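Putative short-chain dehydrogenase/reductase (Burkholderia xenovorans, PDB 5JY1) binds NAD and probably works as a short-chain dehydrogenase/reductase, perhaps reducing 3-oxoacyl groups carried on acyl carrier protein. Local coordinates at residues G24-G27 against R28-R32; E114-E117 against Q118-T122; N148-S151 against I152-T156; G255-L259 against P260-S264. One frame throughout, in Å; residues are numbered along the deposited sequence.

Contact 1 (G24-G27 against R28-R32); sequences GGIG and RGVAR. With NAD (nicotinamide-adenine-dinucleotide), chain E.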
loop_
_atom_site.group_PDB
_atom_site.type_symbol
_atom_site.label_atom_id
_atom_site.label_comp_id
_atom_site.label_asym_id
_atom_site.label_seq_id
_atom_site.Cartn_x
_atom_site.Cartn_y
_atom_site.Cartn_z
ATOM N N GLY A 24 -4.283 -31.152 2.248
ATOM C CA GLY A 24 -4.241 -30.740 3.635
ATOM C C GLY A 24 -4.367 -29.239 3.791
ATOM O O GLY A 24 -4.445 -28.494 2.812
ATOM N N GLY A 25 -4.419 -28.810 5.054
ATOM C CA GLY A 25 -4.295 -27.400 5.393
ATOM C C GLY A 25 -5.345 -26.527 4.737
ATOM O O GLY A 25 -6.532 -26.868 4.665
ATOM N N ILE A 26 -4.898 -25.369 4.246
ATOM C CA ILE A 26 -5.827 -24.414 3.652
ATOM C C ILE A 26 -6.398 -24.955 2.346
ATOM O O ILE A 26 -7.588 -24.775 2.055
ATOM C CB ILE A 26 -5.134 -23.051 3.461
ATOM C CG1 ILE A 26 -4.942 -22.383 4.823
ATOM C CG2 ILE A 26 -5.957 -22.170 2.544
ATOM C CD1 ILE A 26 -4.197 -21.051 4.792
ATOM N N GLY A 27 -5.571 -25.631 1.543
ATOM C CA GLY A 27 -6.061 -26.157 0.279
ATOM C C GLY A 27 -7.199 -27.140 0.466
ATOM O O GLY A 27 -8.167 -27.137 -0.297
ATOM N N ARG A 28 -7.094 -27.997 1.487
ATOM C CA ARG A 28 -8.178 -28.917 1.814
ATOM C C ARG A 28 -9.431 -28.162 2.236
ATOM O O ARG A 28 -10.549 -28.523 1.844
ATOM C CB ARG A 28 -7.736 -29.867 2.925
ATOM C CG ARG A 28 -8.876 -30.674 3.536
ATOM C CD ARG A 28 -8.359 -31.624 4.598
ATOM N NE ARG A 28 -9.435 -32.403 5.209
ATOM C CZ ARG A 28 -10.173 -31.981 6.231
ATOM N NH1 ARG A 28 -9.962 -30.780 6.756
ATOM N NH2 ARG A 28 -11.131 -32.755 6.724
ATOM N N GLY A 29 -9.266 -27.121 3.050
ATOM C CA GLY A 29 -10.418 -26.346 3.476
ATOM C C GLY A 29 -11.088 -25.644 2.314
ATOM O O GLY A 29 -12.320 -25.605 2.227
ATOM N N VAL A 30 -10.289 -25.094 1.396
ATOM C CA VAL A 30 -10.844 -24.461 0.202
ATOM C C VAL A 30 -11.559 -25.492 -0.668
ATOM O O VAL A 30 -12.673 -25.257 -1.152
ATOM C CB VAL A 30 -9.734 -23.727 -0.578
ATOM C CG1 VAL A 30 -10.263 -23.231 -1.916
ATOM C CG2 VAL A 30 -9.185 -22.562 0.247
ATOM N N ALA A 31 -10.927 -26.651 -0.889
ATOM C CA ALA A 31 -11.543 -27.672 -1.729
ATOM C C ALA A 31 -12.889 -28.119 -1.168
ATOM O O ALA A 31 -13.859 -28.269 -1.917
ATOM C CB ALA A 31 -10.603 -28.873 -1.879
ATOM N N ARG A 32 -12.963 -28.350 0.145
ATOM C CA ARG A 32 -14.227 -28.757 0.754
ATOM C C ARG A 32 -15.273 -27.650 0.662
ATOM O O ARG A 32 -16.456 -27.928 0.421
ATOM C CB ARG A 32 -13.994 -29.176 2.207
ATOM C CG ARG A 32 -13.335 -30.548 2.355
ATOM C CD ARG A 32 -12.780 -30.759 3.751
ATOM N NE ARG A 32 -13.812 -30.590 4.770
ATOM C CZ ARG A 32 -14.455 -31.588 5.365
ATOM N NH1 ARG A 32 -14.168 -32.847 5.064
ATOM N NH2 ARG A 32 -15.384 -31.324 6.273
HETATM P PA NAD E . 0.291 -27.029 4.190
HETATM O O1A NAD E . 1.745 -27.289 4.444
HETATM O O2A NAD E . -0.605 -27.381 5.368
HETATM O O5B NAD E . -0.232 -27.844 2.829
HETATM C C5B NAD E . 0.608 -27.806 1.729
HETATM C C4B NAD E . 0.025 -28.788 0.633
HETATM O O4B NAD E . 0.734 -28.670 -0.438
HETATM C C3B NAD E . 0.227 -30.260 1.135
HETATM O O3B NAD E . -0.950 -30.989 0.961
HETATM C C2B NAD E . 1.343 -30.767 0.253
HETATM O O2B NAD E . 1.324 -32.274 0.164
HETATM C C1B NAD E . 1.074 -30.175 -0.895
HETATM N N9A NAD E . 2.239 -30.146 -1.760
HETATM C C8A NAD E . 3.502 -29.954 -1.372
HETATM N N7A NAD E . 4.268 -30.003 -2.443
HETATM C C5A NAD E . 3.481 -30.226 -3.499
HETATM C C6A NAD E . 3.789 -30.373 -4.853
HETATM N N6A NAD E . 5.003 -30.335 -5.657
HETATM N N1A NAD E . 2.822 -30.591 -5.722
HETATM C C2A NAD E . 1.520 -30.676 -5.288
HETATM N N3A NAD E . 1.212 -30.544 -3.976
HETATM C C4A NAD E . 2.223 -30.311 -3.080
HETATM O O3 NAD E . 0.129 -25.434 3.800
HETATM P PN NAD E . -0.919 -24.335 4.399
HETATM O O1N NAD E . -0.451 -23.904 5.779
HETATM O O2N NAD E . -2.368 -24.849 4.487
HETATM O O5D NAD E . -0.817 -23.015 3.404
HETATM C C5D NAD E . -1.430 -23.073 2.118
HETATM C C4D NAD E . -1.139 -21.754 1.329
HETATM O O4D NAD E . -1.378 -20.693 2.098
HETATM C C3D NAD E . 0.353 -21.703 0.986
HETATM O O3D NAD E . 0.556 -21.128 -0.215
HETATM C C2D NAD E . 0.938 -20.816 2.112
HETATM O O2D NAD E . 2.237 -20.277 1.628
HETATM C C1D NAD E . 0.010 -19.897 2.284
HETATM N N1N NAD E . 0.030 -19.318 3.618
HETATM C C2N NAD E . -0.486 -19.993 4.680
HETATM C C3N NAD E . -0.463 -19.437 5.962
HETATM C C7N NAD E . -1.028 -20.181 7.150
HETATM O O7N NAD E . -1.173 -19.617 8.224
HETATM N N7N NAD E . -1.392 -21.538 7.031
HETATM C C4N NAD E . 0.087 -18.195 6.147
HETATM C C5N NAD E . 0.594 -17.518 5.095
HETATM C C6N NAD E . 0.564 -18.081 3.811
HETATM O O HOH W 1 -8.002 -28.567 6.340
#

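Contact 2 (E114-E117 against Q118-T122); sequences EMLE and QTLTT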
loop_
_atom_site.group_PDB
_atom_site.type_symbol
_atom_site.label_atom_id
_atom_site.label_comp_id
_atom_site.label_asym_id
_atom_site.label_seq_id
_atom_site.Cartn_x
_atom_site.Cartn_y
_atom_site.Cartn_z
ATOM N N GLU A 114 20.122 -22.980 -3.105
ATOM C CA GLU A 114 19.235 -24.108 -3.356
ATOM C C GLU A 114 17.869 -23.890 -2.713
ATOM O O GLU A 114 16.836 -24.248 -3.292
ATOM C CB GLU A 114 19.882 -25.395 -2.845
ATOM C CG GLU A 114 21.070 -25.888 -3.673
ATOM C CD GLU A 114 22.317 -25.007 -3.565
ATOM O OE1 GLU A 114 22.541 -24.375 -2.504
ATOM O OE2 GLU A 114 23.077 -24.948 -4.558
ATOM N N MET A 115 17.839 -23.295 -1.515
ATOM C CA MET A 115 16.555 -23.012 -0.880
ATOM C C MET A 115 15.745 -22.003 -1.687
ATOM O O MET A 115 14.536 -22.185 -1.875
ATOM C CB MET A 115 16.759 -22.500 0.546
ATOM C CG MET A 115 17.306 -23.537 1.501
ATOM S SD MET A 115 17.760 -22.806 3.083
ATOM C CE MET A 115 18.834 -24.084 3.735
ATOM N N LEU A 116 16.386 -20.924 -2.164
ATOM C CA LEU A 116 15.655 -19.942 -2.965
ATOM C C LEU A 116 15.145 -20.559 -4.263
ATOM O O LEU A 116 14.006 -20.316 -4.674
ATOM C CB LEU A 116 16.534 -18.728 -3.267
ATOM C CG LEU A 116 15.862 -17.659 -4.136
ATOM C CD1 LEU A 116 14.629 -17.097 -3.434
ATOM C CD2 LEU A 116 16.826 -16.525 -4.489
ATOM N N GLU A 117 15.970 -21.381 -4.916
ATOM C CA GLU A 117 15.511 -22.046 -6.130
ATOM C C GLU A 117 14.294 -22.926 -5.855
ATOM O O GLU A 117 13.320 -22.914 -6.619
ATOM C CB GLU A 117 16.652 -22.874 -6.722
ATOM C CG GLU A 117 16.305 -23.549 -8.041
ATOM C CD GLU A 117 17.495 -24.267 -8.659
ATOM O OE1 GLU A 117 18.583 -24.270 -8.041
ATOM O OE2 GLU A 117 17.337 -24.829 -9.762
ATOM N N GLN A 118 14.333 -23.698 -4.765
ATOM C CA GLN A 118 13.223 -24.589 -4.450
ATOM C C GLN A 118 11.953 -23.802 -4.152
ATOM O O GLN A 118 10.857 -24.186 -4.583
ATOM C CB GLN A 118 13.590 -25.475 -3.263
ATOM C CG GLN A 118 12.525 -26.478 -2.880
ATOM C CD GLN A 118 12.845 -27.175 -1.577
ATOM O OE1 GLN A 118 12.055 -27.144 -0.634
ATOM N NE2 GLN A 118 14.016 -27.802 -1.513
ATOM N N THR A 119 12.081 -22.698 -3.412
ATOM C CA THR A 119 10.909 -21.899 -3.079
ATOM C C THR A 119 10.364 -21.174 -4.305
ATOM O O THR A 119 9.146 -21.103 -4.494
ATOM C CB THR A 119 11.249 -20.912 -1.962
ATOM O OG1 THR A 119 11.597 -21.647 -0.781
ATOM C CG2 THR A 119 10.060 -20.046 -1.652
ATOM N N LEU A 120 11.243 -20.650 -5.164
ATOM C CA LEU A 120 10.776 -20.063 -6.419
ATOM C C LEU A 120 10.050 -21.099 -7.275
ATOM O O LEU A 120 9.031 -20.786 -7.905
ATOM C CB LEU A 120 11.952 -19.456 -7.193
ATOM C CG LEU A 120 12.535 -18.150 -6.644
ATOM C CD1 LEU A 120 13.813 -17.826 -7.389
ATOM C CD2 LEU A 120 11.544 -16.984 -6.756
ATOM N N THR A 121 10.536 -22.345 -7.288
ATOM C CA THR A 121 9.883 -23.380 -8.090
ATOM C C THR A 121 8.503 -23.729 -7.538
ATOM O O THR A 121 7.515 -23.741 -8.283
ATOM C CB THR A 121 10.752 -24.637 -8.162
ATOM O OG1 THR A 121 12.027 -24.321 -8.738
ATOM C CG2 THR A 121 10.062 -25.716 -9.006
ATOM N N THR A 122 8.412 -24.018 -6.233
ATOM C CA THR A 122 7.159 -24.545 -5.691
ATOM C C THR A 122 6.096 -23.467 -5.540
ATOM O O THR A 122 4.899 -23.771 -5.584
ATOM C CB THR A 122 7.382 -25.236 -4.340
ATOM O OG1 THR A 122 7.841 -24.280 -3.373
ATOM C CG2 THR A 122 8.394 -26.358 -4.462
#

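Contact 3 (N148-S151 against I152-T156); sequences NFYS and IDTET. With NAD (nicotinamide-adenine-dinucleotide), chain E.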
loop_
_atom_site.group_PDB
_atom_site.type_symbol
_atom_site.label_atom_id
_atom_site.label_comp_id
_atom_site.label_asym_id
_atom_site.label_seq_id
_atom_site.Cartn_x
_atom_site.Cartn_y
_atom_site.Cartn_z
ATOM N N ASN A 148 -4.652 -16.713 -6.179
ATOM C CA ASN A 148 -3.297 -17.011 -5.742
ATOM C C ASN A 148 -3.171 -16.741 -4.248
ATOM O O ASN A 148 -3.970 -16.016 -3.659
ATOM C CB ASN A 148 -2.277 -16.177 -6.523
ATOM C CG ASN A 148 -2.242 -16.550 -7.985
ATOM O OD1 ASN A 148 -2.494 -17.703 -8.336
ATOM N ND2 ASN A 148 -1.937 -15.583 -8.849
ATOM N N PHE A 149 -2.178 -17.364 -3.621
ATOM C CA PHE A 149 -1.941 -17.200 -2.192
ATOM C C PHE A 149 -0.560 -16.609 -1.965
ATOM O O PHE A 149 0.439 -17.147 -2.449
ATOM C CB PHE A 149 -2.081 -18.529 -1.447
ATOM C CG PHE A 149 -3.506 -18.908 -1.162
ATOM C CD1 PHE A 149 -4.139 -18.452 -0.024
ATOM C CD2 PHE A 149 -4.219 -19.694 -2.045
ATOM C CE1 PHE A 149 -5.458 -18.786 0.247
ATOM C CE2 PHE A 149 -5.536 -20.039 -1.779
ATOM C CZ PHE A 149 -6.157 -19.585 -0.632
ATOM N N TYR A 150 -0.505 -15.500 -1.235
ATOM C CA TYR A 150 0.785 -14.964 -0.829
ATOM C C TYR A 150 0.776 -14.941 0.696
ATOM O O TYR A 150 0.102 -15.779 1.311
ATOM C CB TYR A 150 1.069 -13.604 -1.496
ATOM C CG TYR A 150 0.374 -12.380 -0.928
ATOM C CD1 TYR A 150 -1.000 -12.207 -1.053
ATOM C CD2 TYR A 150 1.112 -11.369 -0.315
ATOM C CE1 TYR A 150 -1.627 -11.068 -0.544
ATOM C CE2 TYR A 150 0.508 -10.245 0.189
ATOM C CZ TYR A 150 -0.857 -10.096 0.077
ATOM O OH TYR A 150 -1.445 -8.972 0.588
ATOM N N SER A 151 1.514 -14.036 1.332
ATOM C CA SER A 151 1.626 -14.094 2.777
ATOM C C SER A 151 1.890 -12.711 3.347
ATOM O O SER A 151 2.576 -11.884 2.736
ATOM C CB SER A 151 2.742 -15.052 3.219
ATOM O OG SER A 151 2.902 -15.018 4.633
ATOM N N ILE A 152 1.357 -12.483 4.548
ATOM C CA ILE A 152 1.691 -11.294 5.326
ATOM C C ILE A 152 3.195 -11.190 5.561
ATOM O O ILE A 152 3.715 -10.085 5.757
ATOM C CB ILE A 152 0.904 -11.306 6.657
ATOM C CG1 ILE A 152 1.084 -9.994 7.418
ATOM C CG2 ILE A 152 1.363 -12.456 7.540
ATOM C CD1 ILE A 152 0.226 -9.907 8.649
ATOM N N ASP A 153 3.914 -12.322 5.526
ATOM C CA ASP A 153 5.368 -12.287 5.690
ATOM C C ASP A 153 6.047 -11.446 4.613
ATOM O O ASP A 153 7.132 -10.895 4.854
ATOM C CB ASP A 153 5.945 -13.706 5.662
ATOM C CG ASP A 153 5.654 -14.500 6.931
ATOM O OD1 ASP A 153 5.077 -13.958 7.907
ATOM O OD2 ASP A 153 6.047 -15.683 6.953
ATOM N N THR A 154 5.453 -11.359 3.412
ATOM C CA THR A 154 6.038 -10.540 2.349
ATOM C C THR A 154 5.971 -9.063 2.672
ATOM O O THR A 154 6.701 -8.276 2.058
ATOM C CB THR A 154 5.326 -10.737 1.006
ATOM O OG1 THR A 154 4.003 -10.173 1.079
ATOM C CG2 THR A 154 5.221 -12.196 0.661
ATOM N N GLU A 155 5.080 -8.674 3.578
ATOM C CA GLU A 155 4.880 -7.283 3.941
ATOM C C GLU A 155 5.609 -6.900 5.221
ATOM O O GLU A 155 6.003 -5.736 5.376
ATOM C CB GLU A 155 3.371 -7.009 4.076
ATOM C CG GLU A 155 2.669 -7.096 2.724
ATOM C CD GLU A 155 1.191 -7.446 2.787
ATOM O OE1 GLU A 155 0.720 -7.933 3.837
ATOM O OE2 GLU A 155 0.508 -7.262 1.750
ATOM N N THR A 156 5.814 -7.850 6.133
ATOM C CA THR A 156 6.601 -7.582 7.330
ATOM C C THR A 156 8.071 -7.916 7.145
ATOM O O THR A 156 8.874 -7.595 8.027
ATOM C CB THR A 156 6.076 -8.372 8.539
ATOM O OG1 THR A 156 6.285 -9.777 8.325
ATOM C CG2 THR A 156 4.589 -8.130 8.752
HETATM P PA NAD E . 0.291 -27.029 4.190
HETATM O O1A NAD E . 1.745 -27.289 4.444
HETATM O O2A NAD E . -0.605 -27.381 5.368
HETATM O O5B NAD E . -0.232 -27.844 2.829
HETATM C C5B NAD E . 0.608 -27.806 1.729
HETATM C C4B NAD E . 0.025 -28.788 0.633
HETATM O O4B NAD E . 0.734 -28.670 -0.438
HETATM C C3B NAD E . 0.227 -30.260 1.135
HETATM O O3B NAD E . -0.950 -30.989 0.961
HETATM C C2B NAD E . 1.343 -30.767 0.253
HETATM O O2B NAD E . 1.324 -32.274 0.164
HETATM C C1B NAD E . 1.074 -30.175 -0.895
HETATM N N9A NAD E . 2.239 -30.146 -1.760
HETATM C C8A NAD E . 3.502 -29.954 -1.372
HETATM N N7A NAD E . 4.268 -30.003 -2.443
HETATM C C5A NAD E . 3.481 -30.226 -3.499
HETATM C C6A NAD E . 3.789 -30.373 -4.853
HETATM N N6A NAD E . 5.003 -30.335 -5.657
HETATM N N1A NAD E . 2.822 -30.591 -5.722
HETATM C C2A NAD E . 1.520 -30.676 -5.288
HETATM N N3A NAD E . 1.212 -30.544 -3.976
HETATM C C4A NAD E . 2.223 -30.311 -3.080
HETATM O O3 NAD E . 0.129 -25.434 3.800
HETATM P PN NAD E . -0.919 -24.335 4.399
HETATM O O1N NAD E . -0.451 -23.904 5.779
HETATM O O2N NAD E . -2.368 -24.849 4.487
HETATM O O5D NAD E . -0.817 -23.015 3.404
HETATM C C5D NAD E . -1.430 -23.073 2.118
HETATM C C4D NAD E . -1.139 -21.754 1.329
HETATM O O4D NAD E . -1.378 -20.693 2.098
HETATM C C3D NAD E . 0.353 -21.703 0.986
HETATM O O3D NAD E . 0.556 -21.128 -0.215
HETATM C C2D NAD E . 0.938 -20.816 2.112
HETATM O O2D NAD E . 2.237 -20.277 1.628
HETATM C C1D NAD E . 0.010 -19.897 2.284
HETATM N N1N NAD E . 0.030 -19.318 3.618
HETATM C C2N NAD E . -0.486 -19.993 4.680
HETATM C C3N NAD E . -0.463 -19.437 5.962
HETATM C C7N NAD E . -1.028 -20.181 7.150
HETATM O O7N NAD E . -1.173 -19.617 8.224
HETATM N N7N NAD E . -1.392 -21.538 7.031
HETATM C C4N NAD E . 0.087 -18.195 6.147
HETATM C C5N NAD E . 0.594 -17.518 5.095
HETATM C C6N NAD E . 0.564 -18.081 3.811
HETATM O O HOH W 2 3.775 -17.071 6.262
#

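Contact 4 (G255-L259 against P260-S264); sequences GGLHL and PGYNS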
loop_
_atom_site.group_PDB
_atom_site.type_symbol
_atom_site.label_atom_id
_atom_site.label_comp_id
_atom_site.label_asym_id
_atom_site.label_seq_id
_atom_site.Cartn_x
_atom_site.Cartn_y
_atom_site.Cartn_z
ATOM N N GLY A 255 -7.975 -12.614 10.476
ATOM C CA GLY A 255 -8.446 -12.093 11.745
ATOM C C GLY A 255 -8.025 -10.671 12.010
ATOM O O GLY A 255 -8.140 -10.205 13.149
ATOM N N GLY A 256 -7.513 -9.978 11.001
ATOM C CA GLY A 256 -7.023 -8.626 11.175
ATOM C C GLY A 256 -5.545 -8.502 11.476
ATOM O O GLY A 256 -5.083 -7.384 11.727
ATOM N N LEU A 257 -4.786 -9.604 11.441
ATOM C CA LEU A 257 -3.376 -9.571 11.844
ATOM C C LEU A 257 -2.571 -8.520 11.082
ATOM O O LEU A 257 -1.632 -7.940 11.641
ATOM C CB LEU A 257 -2.741 -10.956 11.651
ATOM C CG LEU A 257 -1.281 -11.102 12.110
ATOM C CD1 LEU A 257 -1.183 -11.003 13.613
ATOM C CD2 LEU A 257 -0.652 -12.400 11.627
ATOM N N HIS A 258 -2.928 -8.243 9.824
ATOM C CA HIS A 258 -2.200 -7.248 9.034
ATOM C C HIS A 258 -2.170 -5.872 9.694
ATOM O O HIS A 258 -1.253 -5.084 9.424
ATOM C CB HIS A 258 -2.823 -7.150 7.638
ATOM C CG HIS A 258 -4.228 -6.645 7.655
ATOM N ND1 HIS A 258 -4.534 -5.319 7.441
ATOM C CD2 HIS A 258 -5.407 -7.274 7.897
ATOM C CE1 HIS A 258 -5.841 -5.148 7.563
ATOM N NE2 HIS A 258 -6.394 -6.319 7.838
ATOM N N LEU A 259 -3.137 -5.564 10.569
ATOM C CA LEU A 259 -3.128 -4.252 11.220
ATOM C C LEU A 259 -1.990 -4.127 12.228
ATOM O O LEU A 259 -1.117 -3.263 12.036
ATOM C CB LEU A 259 -4.504 -3.958 11.832
ATOM C CG LEU A 259 -5.648 -3.683 10.853
ATOM C CD1 LEU A 259 -6.989 -3.597 11.613
ATOM C CD2 LEU A 259 -5.403 -2.411 10.052
ATOM N N PRO A 260 -1.916 -4.934 13.302
ATOM C CA PRO A 260 -0.777 -4.784 14.223
ATOM C C PRO A 260 0.517 -5.375 13.695
ATOM O O PRO A 260 1.579 -5.072 14.251
ATOM C CB PRO A 260 -1.235 -5.528 15.486
ATOM C CG PRO A 260 -2.148 -6.595 14.953
ATOM C CD PRO A 260 -2.868 -5.958 13.789
ATOM N N GLY A 261 0.464 -6.208 12.661
ATOM C CA GLY A 261 1.672 -6.915 12.292
ATOM C C GLY A 261 2.037 -7.937 13.363
ATOM O O GLY A 261 1.203 -8.384 14.162
ATOM N N TYR A 262 3.315 -8.313 13.358
ATOM C CA TYR A 262 3.876 -9.209 14.365
ATOM C C TYR A 262 5.394 -9.092 14.299
ATOM O O TYR A 262 5.959 -8.985 13.207
ATOM C CB TYR A 262 3.444 -10.664 14.127
ATOM C CG TYR A 262 3.706 -11.065 12.702
ATOM C CD1 TYR A 262 2.809 -10.720 11.699
ATOM C CD2 TYR A 262 4.875 -11.731 12.344
ATOM C CE1 TYR A 262 3.053 -11.034 10.392
ATOM C CE2 TYR A 262 5.128 -12.056 11.026
ATOM C CZ TYR A 262 4.207 -11.703 10.059
ATOM O OH TYR A 262 4.428 -12.001 8.742
ATOM N N ASN A 263 6.045 -9.127 15.454
ATOM C CA ASN A 263 7.502 -9.073 15.505
ATOM C C ASN A 263 8.040 -10.500 15.494
ATOM O O ASN A 263 7.783 -11.270 16.423
ATOM C CB ASN A 263 7.969 -8.309 16.747
ATOM C CG ASN A 263 9.467 -8.024 16.737
ATOM O OD1 ASN A 263 10.186 -8.431 15.825
ATOM N ND2 ASN A 263 9.938 -7.306 17.753
ATOM N N SER A 264 8.779 -10.852 14.442
ATOM C CA SER A 264 9.273 -12.212 14.249
ATOM C C SER A 264 10.757 -12.377 14.586
ATOM O O SER A 264 11.346 -13.414 14.255
ATOM C CB SER A 264 8.998 -12.673 12.808
ATOM O OG SER A 264 9.416 -11.708 11.845
#

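Contact 1 (G24-G27 against R28-R32)
Gly25 hands its carbonyl to Gly29 from a backbone with positive phi (58°), a shape that favours glycine, where the chain passes close to the NAD pyrophosphate. Gly25 CA lies 3.3 Å from NAD O2N. One residue on, Ile26 N donates a hydrogen bond to NAD O2N over 2.6 Å, almost straight (175°). Behind this point the helix winds up at once: Arg28 N bonds to Gly24 O at 3.0 Å, coming from above the carbonyl plane, whereas Val30 N meets Ile26 O at 2.8 Å nearly along the C=O axis. Gly27 O receives Ala31 N in the same i to i+4 pattern.

Ile26 splits its branches between cofactor and helix. With CG1 beside the backbone N (chi1 -72°), CD1 reaches the nicotinamide, 3.6 Å from NAD N7N, while CG2 turns back to meet Val30 CG2 at 4.0 Å. Arg28 runs extended along the outside. A water donates to Gly25 O (2.8 Å) and accepts in the guanidinium plane from Arg28 NH1, Arg32 CD lies over one guanidinium face, and Arg28 NH2 makes a salt bridge to Glu57.

The Gly-x-x-x-Gly-Ile-Gly run that ends at Gly27 is the dinucleotide-binding signature of the short-chain dehydrogenase/reductase Rossmann fold. Because the phosphate sits at the amino end of helix 25-36, the peptide dipoles of that first turn probably help stabilise its negative charge alongside the direct bond from Ile26 N.

Contact 2 (E114-E117 against Q118-T122)
Glu114-Glu117 and Gln118-Thr122 are successive turns of helix 113-141, joined by regular i to i+4 bonds such as Leu120 N to Leu116 O (2.8 Å), with a wider pi-type turn beginning at Leu120. Thr121 adds a side-chain bond to this ladder and grips Glu117 O twice: its amide and its OG1 each lie 2.9 Å from that oxygen and reach it from opposite faces of the carbonyl plane. The hydroxyl can fold back in this way because chi1 of -59° places OG1 beside the backbone N, facing the preceding turn.

Thr119 takes a similar chi1, yet its hydroxyl lies 3.2 Å from Met115 O with its proton contested, and its stronger partner is Asp163 at the start of helix 162-182. Next to it, Leu116 and Leu120 meet slantwise, Leu116 CG lying 3.8 Å from Leu120 CD1 and Leu116 CD1 4.0 Å from Leu120 CG. This pair forms a greasy ridge that faces another copy of the protein: Trp128 of the second subunit packs on Leu116, and Trp125 of the second subunit on Leu120 and on Glu117, which is stretched out beyond CG, while within the chain Leu120 and Thr119 rest on Ala167 of helix 162-182.

A long helix that packs against the helix carrying Tyr164 and Lys168, while Leu116, Glu117 and Leu120 also meet a neighbouring subunit, is characteristic of the helical dimer interface in oligomeric short-chain dehydrogenases/reductases.

Contact 3 (N148-S151 against I152-T156)
Ser151 uses both its side chain and its carbonyl on the residues that follow. Its OG accepts from Asp153 N at 3.0 Å, a capping bond that closes the entry into helix 153-156; chi1 of 176° sets OG beside its own carbonyl carbon, close to that amide. Ser151 O meanwhile accepts two hydrogen bonds from Thr154. The hydroxyl OG1 comes in almost head on at 2.8 Å, while the amide N, 3.0 Å away, stands well above the carbonyl plane. The hydroxyl bond should hold the Thr154 side chain in its rotamer.

By position, Ser151 matches the serine that accompanies the Tyr-x-x-x-Lys motif in short-chain dehydrogenases/reductases, represented here by the NAD-binding Tyr164 and Lys168; its side chain packs on Tyr164, and OG lies 3.4 Å from NAD C5N of the nicotinamide. A water also bonds to this hydroxyl and, weakly, to Asp153 OD2, whose main partner is His161.

Tyr150 leaves the end of strand 144-149 on the other side. Its ring edge meets Thr154 OG1, 3.4 Å from Tyr150 CD2, and its hydroxyl donates to Glu155 OE2 over 2.8 Å. That oxygen is met on its syn side, with the carboxylate turned 83° from the ring. His252 bonds to the other oxygen, Glu155 OE1, so the carboxylate is held between two partners.

Contact 4 (G255-L259 against P260-S264)
Leu257 O receives Gly261 N at 2.9 Å, the amide nitrogen lying nearly in line with the C=O although the N-H...O angle is only 137°, and this single bond closes an alpha-turn over Leu257-Gly261. Pro260 lies against the turn. It has no N-H to give, and its ring CD sits 3.2 Å from Leu257 O and 3.3 Å from Gly256 O. The Leu257 side chain reaches along to residues 261 and 262: with CG anti to N (chi1 -177°), CD1 comes 3.6 Å from Gly261 O, and CD2 stands 3.8 Å from Tyr262 CD1 in one of that tyrosine's two modelled conformations.

One residue earlier, a type I beta turn from Gly256 to Leu259 overlaps the first, closed by Leu259 N to Gly256 O. The two together make a compact coil in the loop that follows strand 250-253, an outermost strand of the Rossmann sheet within this chain. Gly256 and Gly261, both at positive phi, bracket it.

Asp254 positions the coil, its two carboxylate oxygens taking Gly256 N and His258 N. Further out, His258 stacks its ring on His252 and hydrogen-bonds through NE2 to Thr247 O of the fourth subunit, while Leu259 packs on Ser180 of the fourth subunit and Glu155 of the third.

The four sites follow one another along a single Rossmann-type chain built on a seven-stranded parallel sheet. Contacts 1 and 3, with centres 18 Å apart, follow strand 16-20 and leave strand 144-149 respectively, and both meet NAD, contact 1 at the pyrophosphate and nicotinamide, contact 3 at the nicotinamide and its ribose; Ile26 and Phe149 pack where they touch. Contact 4 follows the last strand, and its centre is 12 Å from that of contact 3, where Ile152 rests on His258. Contact 2, on helix 113-141, touches none of the others; its centre is 16 Å from that of contact 3 and 23 Å from that of contact 1. Contacts 2, 3 and 4 also reach neighbouring subunits of the tetramer.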